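Local coordinates for protein CmeC (Campylobacter jejuni, PDB 4MT4) that forms a trimeric outer membrane channel that probably serves as the exit duct of an efflux system, at residues 380-385 with 429-434. Numbering follows the deposited sequence.
Sequences RLQYDN and NNIKYS
With chi1 of -162°, Tyr383 swings its ring away from its own backbone N and out toward Lys432, whose CG likewise stands anti to the backbone N (chi1 -170°). The two side chains meet at a slant: Tyr383 CE2 lies 3.6 Å from Lys432 CG, while CD and CE of the lysine run on past the phenol oxygen, with Tyr383 OH 3.9 Å from Lys432 CD. The preceding residue, Ile431, points its CB at the facing helix, and its branch CG2 settles on the backbone, 3.7 Å from Tyr383 N and equally near the carbonyl carbon of Gln382. Its other branch ends in CD1, which lies beside the extended chain of Gln382; these two side chains cross at about a right angle, and Gln382 CB is 3.8 Å from Ile431 CG2. Contact here is van der Waals throughout, illustrating how antiparallel helices can pair through a few apolar branches and the methylenes of polar residues. The axes of the short segments approach to 9.1 Å, with their N-to-C directions 152° apart; the segments belong to helices 339-405 and 411-445 of the long helical barrel characteristic of outer membrane factors. Asn429 and Asn430 hydrogen-bond to Asn172 on helix 129-195, whereas Gln382 and Ile431 pack against Glu220 and Leu216 of a second subunit, setting the pair between a neighbouring helix of its own chain and the trimer interface.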
ATOM      1  N   ARG B 380       7.195  -2.250  32.163  1.00 48.56           N
ATOM      2  CA  ARG B 380       6.757  -2.330  33.553  1.00 47.57           C
ATOM      3  C   ARG B 380       7.881  -1.896  34.491  1.00 57.52           C
ATOM      4  O   ARG B 380       7.645  -1.215  35.490  1.00 54.28           O
ATOM      5  CB  ARG B 380       6.299  -3.749  33.898  1.00 47.36           C
ATOM      6  CG  ARG B 380       5.851  -3.923  35.339  1.00 49.39           C
ATOM      7  CD  ARG B 380       4.724  -2.966  35.690  1.00 43.62           C
ATOM      8  NE  ARG B 380       4.299  -3.115  37.077  1.00 54.39           N
ATOM      9  CZ  ARG B 380       4.859  -2.478  38.102  1.00 63.33           C
ATOM     10  NH1 ARG B 380       5.869  -1.645  37.896  1.00 54.06           N
ATOM     11  NH2 ARG B 380       4.407  -2.674  39.333  1.00 48.95           N
ATOM     12  N   LEU B 381       9.107  -2.291  34.156  1.00 47.69           N
ATOM     13  CA  LEU B 381      10.281  -1.867  34.906  1.00 54.83           C
ATOM     14  C   LEU B 381      10.516  -0.374  34.718  1.00 50.24           C
ATOM     15  O   LEU B 381      10.844   0.337  35.668  1.00 58.48           O
ATOM     16  CB  LEU B 381      11.519  -2.652  34.468  1.00 44.12           C
ATOM     17  CG  LEU B 381      11.503  -4.162  34.709  1.00 54.89           C
ATOM     18  CD1 LEU B 381      12.778  -4.799  34.177  1.00 42.44           C
ATOM     19  CD2 LEU B 381      11.324  -4.465  36.188  1.00 48.80           C
ATOM     20  N   GLN B 382      10.338   0.089  33.483  1.00 55.83           N
ATOM     21  CA  GLN B 382      10.509   1.498  33.146  1.00 52.21           C
ATOM     22  C   GLN B 382       9.545   2.387  33.921  1.00 62.00           C
ATOM     23  O   GLN B 382       9.851   3.546  34.201  1.00 61.37           O
ATOM     24  CB  GLN B 382      10.316   1.718  31.645  1.00 55.87           C
ATOM     25  CG  GLN B 382      11.416   1.132  30.777  1.00 60.15           C
ATOM     26  CD  GLN B 382      11.242   1.476  29.311  1.00 67.20           C
ATOM     27  OE1 GLN B 382      12.170   1.955  28.661  1.00 82.25           O
ATOM     28  NE2 GLN B 382      10.050   1.229  28.782  1.00 69.55           N
ATOM     29  N   TYR B 383       8.379   1.843  34.259  1.00 49.74           N
ATOM     30  CA  TYR B 383       7.379   2.582  35.023  1.00 57.35           C
ATOM     31  C   TYR B 383       7.934   2.981  36.385  1.00 58.78           C
ATOM     32  O   TYR B 383       7.802   4.129  36.809  1.00 44.11           O
ATOM     33  CB  TYR B 383       6.109   1.747  35.195  1.00 49.94           C
ATOM     34  CG  TYR B 383       4.890   2.551  35.590  1.00 60.02           C
ATOM     35  CD1 TYR B 383       4.673   2.922  36.912  1.00 56.33           C
ATOM     36  CD2 TYR B 383       3.953   2.932  34.641  1.00 54.65           C
ATOM     37  CE1 TYR B 383       3.558   3.655  37.275  1.00 49.34           C
ATOM     38  CE2 TYR B 383       2.834   3.664  34.994  1.00 63.90           C
ATOM     39  CZ  TYR B 383       2.641   4.023  36.312  1.00 60.27           C
ATOM     40  OH  TYR B 383       1.528   4.752  36.666  1.00 66.84           O
ATOM     41  N   ASP B 384       8.561   2.022  37.062  1.00 48.66           N
ATOM     42  CA  ASP B 384       9.160   2.269  38.367  1.00 60.19           C
ATOM     43  C   ASP B 384      10.372   3.188  38.252  1.00 56.08           C
ATOM     44  O   ASP B 384      10.613   4.024  39.121  1.00 56.03           O
ATOM     45  CB  ASP B 384       9.562   0.954  39.036  1.00 52.34           C
ATOM     46  CG  ASP B 384       8.364   0.092  39.391  1.00 60.91           C
ATOM     47  OD1 ASP B 384       7.252   0.645  39.518  1.00 56.50           O
ATOM     48  OD2 ASP B 384       8.534  -1.136  39.550  1.00 66.38           O
ATOM     49  N   ASN B 385      11.133   3.023  37.175  1.00 59.05           N
ATOM     50  CA  ASN B 385      12.310   3.850  36.941  1.00 48.24           C
ATOM     51  C   ASN B 385      11.942   5.307  36.692  1.00 61.79           C
ATOM     52  O   ASN B 385      12.503   6.212  37.308  1.00 57.81           O
ATOM     53  CB  ASN B 385      13.117   3.316  35.758  1.00 55.65           C
ATOM     54  CG  ASN B 385      13.620   1.902  35.982  1.00 61.93           C
ATOM     55  OD1 ASN B 385      13.508   1.047  35.103  1.00 67.28           O
ATOM     56  ND2 ASN B 385      14.173   1.649  37.162  1.00 67.86           N
ATOM     57  N   ASN B 429       5.270  10.480  31.981  1.00 54.09           N
ATOM     58  CA  ASN B 429       3.980  10.463  31.301  1.00 55.96           C
ATOM     59  C   ASN B 429       4.018   9.561  30.073  1.00 49.56           C
ATOM     60  O   ASN B 429       3.101   8.776  29.837  1.00 49.89           O
ATOM     61  CB  ASN B 429       3.560  11.876  30.891  1.00 46.48           C
ATOM     62  CG  ASN B 429       3.151  12.732  32.072  1.00 56.10           C
ATOM     63  OD1 ASN B 429       2.695  12.222  33.094  1.00 57.96           O
ATOM     64  ND2 ASN B 429       3.303  14.043  31.931  1.00 49.57           N
ATOM     65  N   ASN B 430       5.091   9.679  29.298  1.00 45.40           N
ATOM     66  CA  ASN B 430       5.258   8.893  28.082  1.00 48.60           C
ATOM     67  C   ASN B 430       5.389   7.400  28.363  1.00 52.92           C
ATOM     68  O   ASN B 430       4.861   6.577  27.621  1.00 49.43           O
ATOM     69  CB  ASN B 430       6.475   9.388  27.301  1.00 37.74           C
ATOM     70  CG  ASN B 430       6.307  10.810  26.802  1.00 45.68           C
ATOM     71  OD1 ASN B 430       5.294  11.456  27.068  1.00 40.33           O
ATOM     72  ND2 ASN B 430       7.305  11.307  26.079  1.00 44.51           N
ATOM     73  N   ILE B 431       6.100   7.059  29.433  1.00 54.21           N
ATOM     74  CA  ILE B 431       6.248   5.668  29.850  1.00 51.72           C
ATOM     75  C   ILE B 431       4.919   5.116  30.354  1.00 56.89           C
ATOM     76  O   ILE B 431       4.562   3.970  30.078  1.00 59.00           O
ATOM     77  CB  ILE B 431       7.316   5.519  30.957  1.00 46.97           C
ATOM     78  CG1 ILE B 431       8.699   5.883  30.416  1.00 44.82           C
ATOM     79  CG2 ILE B 431       7.327   4.102  31.517  1.00 45.47           C
ATOM     80  CD1 ILE B 431       9.176   4.986  29.299  1.00 50.26           C
ATOM     81  N   LYS B 432       4.189   5.953  31.083  1.00 47.48           N
ATOM     82  CA  LYS B 432       2.928   5.563  31.704  1.00 49.67           C
ATOM     83  C   LYS B 432       1.914   5.039  30.687  1.00 58.40           C
ATOM     84  O   LYS B 432       1.256   4.023  30.920  1.00 47.90           O
ATOM     85  CB  LYS B 432       2.336   6.751  32.461  1.00 47.82           C
ATOM     86  CG  LYS B 432       1.151   6.410  33.346  1.00 67.23           C
ATOM     87  CD  LYS B 432       0.712   7.630  34.139  1.00 69.74           C
ATOM     88  CE  LYS B 432       1.886   8.253  34.883  1.00 62.96           C
ATOM     89  NZ  LYS B 432       1.521   9.527  35.565  1.00 78.64           N
ATOM     90  N   TYR B 433       1.801   5.732  29.557  1.00 41.61           N
ATOM     91  CA  TYR B 433       0.813   5.381  28.544  1.00 50.43           C
ATOM     92  C   TYR B 433       1.413   4.493  27.463  1.00 51.52           C
ATOM     93  O   TYR B 433       0.693   3.899  26.663  1.00 55.57           O
ATOM     94  CB  TYR B 433       0.205   6.647  27.937  1.00 47.85           C
ATOM     95  CG  TYR B 433      -0.569   7.453  28.954  1.00 46.17           C
ATOM     96  CD1 TYR B 433      -1.918   7.214  29.178  1.00 37.30           C
ATOM     97  CD2 TYR B 433       0.057   8.433  29.710  1.00 53.26           C
ATOM     98  CE1 TYR B 433      -2.624   7.940  30.119  1.00 52.45           C
ATOM     99  CE2 TYR B 433      -0.637   9.162  30.651  1.00 42.79           C
ATOM    100  CZ  TYR B 433      -1.977   8.914  30.853  1.00 62.34           C
ATOM    101  OH  TYR B 433      -2.666   9.644  31.793  1.00 52.01           O
ATOM    102  N   SER B 434       2.738   4.401  27.445  1.00 47.68           N
ATOM    103  CA  SER B 434       3.401   3.396  26.627  1.00 45.69           C
ATOM    104  C   SER B 434       3.178   2.035  27.263  1.00 49.60           C
ATOM    105  O   SER B 434       3.155   1.014  26.578  1.00 56.34           O
ATOM    106  CB  SER B 434       4.896   3.685  26.484  1.00 40.20           C
ATOM    107  OG  SER B 434       5.117   4.883  25.758  1.00 65.83           O
TER